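Local coordinates for lysine specific cysteine protease (Porphyromonas gingivalis, PDB 3KM5), which cleaves proteins after lysine as a secreted virulence-linked cysteine protease, this chain being its K2 cleaved adhesin domain, a calcium-binding module of a haemolytic adhesin region, at residues A46-V52 against L171-Q175; M61-P65 against N162-L166. All coordinates share one frame. Numbering follows the deposited sequence.

Interaction 1. Residues A46-V52 against L171-Q175; sequences AHGGSNV and LDDIQ. With CA (calcium ion), chain D.
This calcium site in the beta jelly roll of the cleaved adhesin domain joins a loop entering strand 51-56 to bulged strand 168-177. Val52 CA lies 5.2 Å from Asp172 CA, Gly48 CA 6.9 Å from Asp173 CA. Calcium is bound by Gly48 O (2.5 Å), Asn51 O (2.4 Å), both carboxylate oxygens of Asp172 (OD1 2.5 Å, OD2 2.6 Å) and water 1 (2.4 Å); Thr8 and Glu10 complete the site. Gly49 takes a positive phi (60/-146) between the ligating carbonyls, consistent with the loop curling round the ion. Asp172 OD2 (chi1 t) accepts hydrogen bonds from Gly48 N (3.0 Å, 173°) and, weakly, His47 N (3.1 Å, 121°). His47 (chi1 t) donates from ND1 to Asp173 OD2 (2.7 Å), and Asp173 OD1 (chi1 m) accepts from water 1 (2.6 Å). Val52 CB touches Leu171 O at 3.6 Å. Asp173 (54/56) and Ile174 both face Glu7, a G1 beta bulge. Strand 168-177 pairs antiparallel with 5-7, 51-56 and 79-86, whose Tyr83 stacks on His47.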
loop_
_atom_site.group_PDB
_atom_site.type_symbol
_atom_site.label_atom_id
_atom_site.label_comp_id
_atom_site.label_asym_id
_atom_site.label_seq_id
_atom_site.Cartn_x
_atom_site.Cartn_y
_atom_site.Cartn_z
ATOM N N ALA A 46 10.760 3.128 -6.829
ATOM C CA ALA A 46 9.592 2.281 -7.115
ATOM C C ALA A 46 10.008 0.896 -7.528
ATOM O O ALA A 46 11.144 0.687 -7.981
ATOM C CB ALA A 46 8.757 2.907 -8.221
ATOM N N HIS A 47 9.067 -0.045 -7.438
ATOM C CA HIS A 47 9.331 -1.396 -7.923
ATOM C C HIS A 47 9.412 -1.372 -9.451
ATOM O O HIS A 47 10.276 -2.004 -10.065
ATOM C CB HIS A 47 8.225 -2.359 -7.529
ATOM C CG HIS A 47 8.467 -3.752 -7.991
ATOM N ND1 HIS A 47 7.722 -4.362 -8.970
ATOM C CD2 HIS A 47 9.400 -4.654 -7.603
ATOM C CE1 HIS A 47 8.201 -5.571 -9.198
ATOM N NE2 HIS A 47 9.199 -5.785 -8.357
ATOM N N GLY A 48 8.474 -0.645 -10.054
ATOM C CA GLY A 48 8.491 -0.402 -11.484
ATOM C C GLY A 48 8.213 1.051 -11.805
ATOM O O GLY A 48 7.454 1.713 -11.131
ATOM N N GLY A 49 8.831 1.596 -12.858
ATOM C CA GLY A 49 8.633 3.005 -13.173
ATOM C C GLY A 49 9.058 3.939 -12.061
ATOM O O GLY A 49 10.037 3.636 -11.368
ATOM N N SER A 50 8.345 5.063 -11.913
ATOM C CA SER A 50 8.702 6.041 -10.886
ATOM C C SER A 50 7.743 6.068 -9.708
ATOM O O SER A 50 8.089 6.597 -8.642
ATOM C CB SER A 50 8.825 7.453 -11.466
ATOM O OG SER A 50 7.572 7.973 -11.873
ATOM N N ASN A 51 6.553 5.491 -9.870
ATOM C CA ASN A 51 5.482 5.680 -8.882
ATOM C C ASN A 51 5.101 4.448 -8.056
ATOM O O ASN A 51 5.095 3.325 -8.526
ATOM C CB ASN A 51 4.223 6.180 -9.591
ATOM C CG ASN A 51 4.362 7.630 -10.119
ATOM O OD1 ASN A 51 5.419 8.225 -10.012
ATOM N ND2 ASN A 51 3.304 8.173 -10.649
ATOM N N VAL A 52 4.750 4.717 -6.817
ATOM C CA VAL A 52 4.151 3.692 -5.923
ATOM C C VAL A 52 2.919 4.275 -5.252
ATOM O O VAL A 52 2.622 5.442 -5.425
ATOM C CB VAL A 52 5.167 3.277 -4.826
ATOM C CG1 VAL A 52 6.487 2.796 -5.493
ATOM C CG2 VAL A 52 5.395 4.454 -3.877
ATOM N N LEU A 171 3.156 -0.077 -1.993
ATOM C CA LEU A 171 2.691 -1.117 -2.903
ATOM C C LEU A 171 2.967 -0.687 -4.315
ATOM O O LEU A 171 2.926 0.496 -4.620
ATOM C CB LEU A 171 1.187 -1.420 -2.776
ATOM C CG LEU A 171 0.694 -1.723 -1.380
ATOM C CD1 LEU A 171 -0.829 -1.701 -1.305
ATOM C CD2 LEU A 171 1.191 -3.089 -0.929
ATOM N N ASP A 172 3.231 -1.661 -5.172
ATOM C CA ASP A 172 3.380 -1.371 -6.606
ATOM C C ASP A 172 3.065 -2.638 -7.396
ATOM O O ASP A 172 3.076 -3.733 -6.881
ATOM C CB ASP A 172 4.801 -0.866 -6.843
ATOM C CG ASP A 172 4.969 -0.082 -8.152
ATOM O OD1 ASP A 172 3.961 0.198 -8.820
ATOM O OD2 ASP A 172 6.126 0.314 -8.421
ATOM N N ASP A 173 2.760 -2.440 -8.675
ATOM C CA ASP A 173 2.605 -3.525 -9.628
ATOM C C ASP A 173 1.594 -4.561 -9.137
ATOM O O ASP A 173 1.850 -5.779 -9.053
ATOM C CB ASP A 173 3.985 -4.132 -10.004
ATOM C CG ASP A 173 4.796 -3.198 -10.870
ATOM O OD1 ASP A 173 4.191 -2.421 -11.627
ATOM O OD2 ASP A 173 6.042 -3.143 -10.733
ATOM N N ILE A 174 0.401 -4.062 -8.858
ATOM C CA ILE A 174 -0.695 -4.879 -8.373
ATOM C C ILE A 174 -1.475 -5.498 -9.551
ATOM O O ILE A 174 -2.211 -4.778 -10.264
ATOM C CB ILE A 174 -1.687 -4.054 -7.493
ATOM C CG1 ILE A 174 -0.930 -3.293 -6.398
ATOM C CG2 ILE A 174 -2.790 -4.957 -6.967
ATOM C CD1 ILE A 174 -1.794 -2.271 -5.707
ATOM N N GLN A 175 -1.292 -6.800 -9.757
ATOM C CA GLN A 175 -1.783 -7.509 -10.941
ATOM C C GLN A 175 -2.991 -8.323 -10.561
ATOM O O GLN A 175 -2.932 -9.118 -9.631
ATOM C CB GLN A 175 -0.709 -8.424 -11.475
ATOM C CG GLN A 175 -1.148 -9.227 -12.679
ATOM C CD GLN A 175 -0.132 -10.213 -13.102
ATOM O OE1 GLN A 175 0.571 -10.003 -14.092
ATOM N NE2 GLN A 175 -0.024 -11.302 -12.350
HETATM CA CA CA D . 5.123 1.790 -10.330
HETATM O O HOH W 1 5.121 0.003 -11.874
#

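Interaction 2. Residues M61-P65 against N162-L166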
loop_
_atom_site.group_PDB
_atom_site.type_symbol
_atom_site.label_atom_id
_atom_site.label_comp_id
_atom_site.label_asym_id
_atom_site.label_seq_id
_atom_site.Cartn_x
_atom_site.Cartn_y
_atom_site.Cartn_z
ATOM N N MET A 61 5.803 12.409 12.375
ATOM C CA MET A 61 5.249 12.109 13.689
ATOM C C MET A 61 4.667 10.697 13.656
ATOM O O MET A 61 4.409 10.141 12.588
ATOM C CB MET A 61 4.188 13.136 14.118
ATOM C CG MET A 61 2.856 13.115 13.349
ATOM S SD MET A 61 1.564 14.062 14.201
ATOM C CE MET A 61 0.082 13.663 13.280
ATOM N N ALA A 62 4.530 10.090 14.830
ATOM C CA ALA A 62 3.967 8.747 14.978
ATOM C C ALA A 62 2.471 8.746 14.673
ATOM O O ALA A 62 1.775 9.687 15.044
ATOM C CB ALA A 62 4.199 8.241 16.386
ATOM N N LEU A 63 2.004 7.683 14.016
ATOM C CA LEU A 63 0.602 7.521 13.582
ATOM C C LEU A 63 0.081 6.144 13.957
ATOM O O LEU A 63 0.881 5.217 14.159
ATOM C CB LEU A 63 0.487 7.695 12.065
ATOM C CG LEU A 63 1.037 8.997 11.518
ATOM C CD1 LEU A 63 1.148 9.019 9.981
ATOM C CD2 LEU A 63 0.228 10.184 12.028
ATOM N N ASN A 64 -1.243 6.031 14.009
ATOM C CA ASN A 64 -2.008 4.831 14.299
ATOM C C ASN A 64 -3.006 4.599 13.144
ATOM O O ASN A 64 -4.213 4.875 13.253
ATOM C CB ASN A 64 -2.761 4.973 15.626
ATOM C CG ASN A 64 -1.866 4.782 16.832
ATOM O OD1 ASN A 64 -0.986 5.607 17.115
ATOM N ND2 ASN A 64 -2.097 3.682 17.563
ATOM N N PRO A 65 -2.474 4.163 11.991
ATOM C CA PRO A 65 -3.348 4.126 10.827
ATOM C C PRO A 65 -4.443 3.068 10.831
ATOM O O PRO A 65 -4.331 2.020 11.466
ATOM C CB PRO A 65 -2.370 3.796 9.685
ATOM C CG PRO A 65 -1.251 3.059 10.367
ATOM C CD PRO A 65 -1.091 3.815 11.628
ATOM N N ASN A 162 -3.532 -1.699 12.539
ATOM C CA ASN A 162 -3.028 -2.568 13.617
ATOM C C ASN A 162 -1.516 -2.439 13.807
ATOM O O ASN A 162 -0.835 -3.433 14.070
ATOM C CB ASN A 162 -3.431 -4.046 13.397
ATOM C CG ASN A 162 -4.734 -4.410 14.034
ATOM O OD1 ASN A 162 -5.533 -3.546 14.432
ATOM N ND2 ASN A 162 -4.973 -5.714 14.142
ATOM N N CYS A 163 -0.997 -1.210 13.704
ATOM C CA CYS A 163 0.432 -0.925 13.880
ATOM C C CYS A 163 0.585 0.569 14.169
ATOM O O CYS A 163 -0.316 1.361 13.926
ATOM C CB CYS A 163 1.284 -1.332 12.668
ATOM S SG CYS A 163 0.872 -0.473 11.135
ATOM N N SER A 164 1.729 0.934 14.717
ATOM C CA SER A 164 2.001 2.337 15.042
ATOM C C SER A 164 3.499 2.612 15.094
ATOM O O SER A 164 4.270 1.787 15.606
ATOM C CB SER A 164 1.356 2.711 16.384
ATOM O OG SER A 164 1.653 4.055 16.758
ATOM N N ASP A 165 3.899 3.774 14.580
ATOM C CA ASP A 165 5.253 4.307 14.800
ATOM C C ASP A 165 6.330 3.366 14.279
ATOM O O ASP A 165 7.368 3.150 14.914
ATOM C CB ASP A 165 5.457 4.595 16.304
ATOM C CG ASP A 165 6.559 5.604 16.585
ATOM O OD1 ASP A 165 6.956 6.381 15.694
ATOM O OD2 ASP A 165 7.006 5.640 17.747
ATOM N N LEU A 166 6.095 2.797 13.097
ATOM C CA LEU A 166 7.145 2.060 12.390
ATOM C C LEU A 166 7.608 3.024 11.295
ATOM O O LEU A 166 8.251 4.043 11.597
ATOM C CB LEU A 166 6.660 0.671 11.919
ATOM C CG LEU A 166 6.636 -0.509 12.941
ATOM C CD1 LEU A 166 8.025 -0.744 13.545
ATOM C CD2 LEU A 166 5.651 -0.352 14.060
HETATM O O HOH W 2 1.818 6.520 17.583
HETATM O O HOH W 3 0.153 3.871 19.701
HETATM O O HOH W 4 -3.059 1.352 13.785
HETATM O O HOH W 5 -5.886 0.067 13.567
#
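Two irregular segments run roughly antiparallel, their end-to-end directions 159° apart, in loops of the adhesin's beta jelly roll. Residues 61-65 precede strand 66-70 and residues 162-166 follow strand 155-161, those strands being antiparallel neighbours in the five-stranded sheet. Cys163 and Ser164 are extended between left-handed Asn162 and Asp165. The CA atoms of Ala62 and Asp165 are 4.6 Å apart, those of Asn64 and Ser164 4.8 Å. Direct backbone pairing is sparse: Asp165 N gives Leu63 O a weak hydrogen bond (3.4 Å, 139°), and Ser164 CA adds a CA-H...O contact to that oxygen at 3.2 Å. Farther along, water takes over. Water 4 donates to Pro65 O and Cys163 O, each at 2.7 Å, and water 5 links Pro65 O (3.3 Å) to Asn162 N (3.1 Å). Of the side chains, Ser164 OG lies 2.9 Å from Leu63 O and 3.1 Å from Asn64 OD1, and water 2 joins it to that amide oxygen. Asp165 OD1 touches Ala62 CB at 3.4 Å, but its salt bridge is with Arg126. Pro65 CD lies 3.5 Å from Cys163 O, and the one apolar side-chain pair between the segments is Pro65 CG with Cys163 SG at 4.2 Å.

How the interactions relate
Interactions 1 and 2 lie on opposite sides of the chain's centre, with their own centres 23 Å apart and their nearest atoms about 12 Å apart, so they do not touch. In sequence, both segments of interaction 2 fall between those of interaction 1. The chain runs between the two places twice: strand 51-56 leads from 46-52 towards 61-65, and 162-166 leads towards strand 168-177, which carries 171-175. Each has a calcium nearby, but differently. Interaction 1 supplies Gly48, Asn51 and Asp172 as ligands; interaction 2 supplies none, although the Pro65 side chain is about 5 Å from a calcium, and Asn67, a ligand of the second site, follows shortly after it.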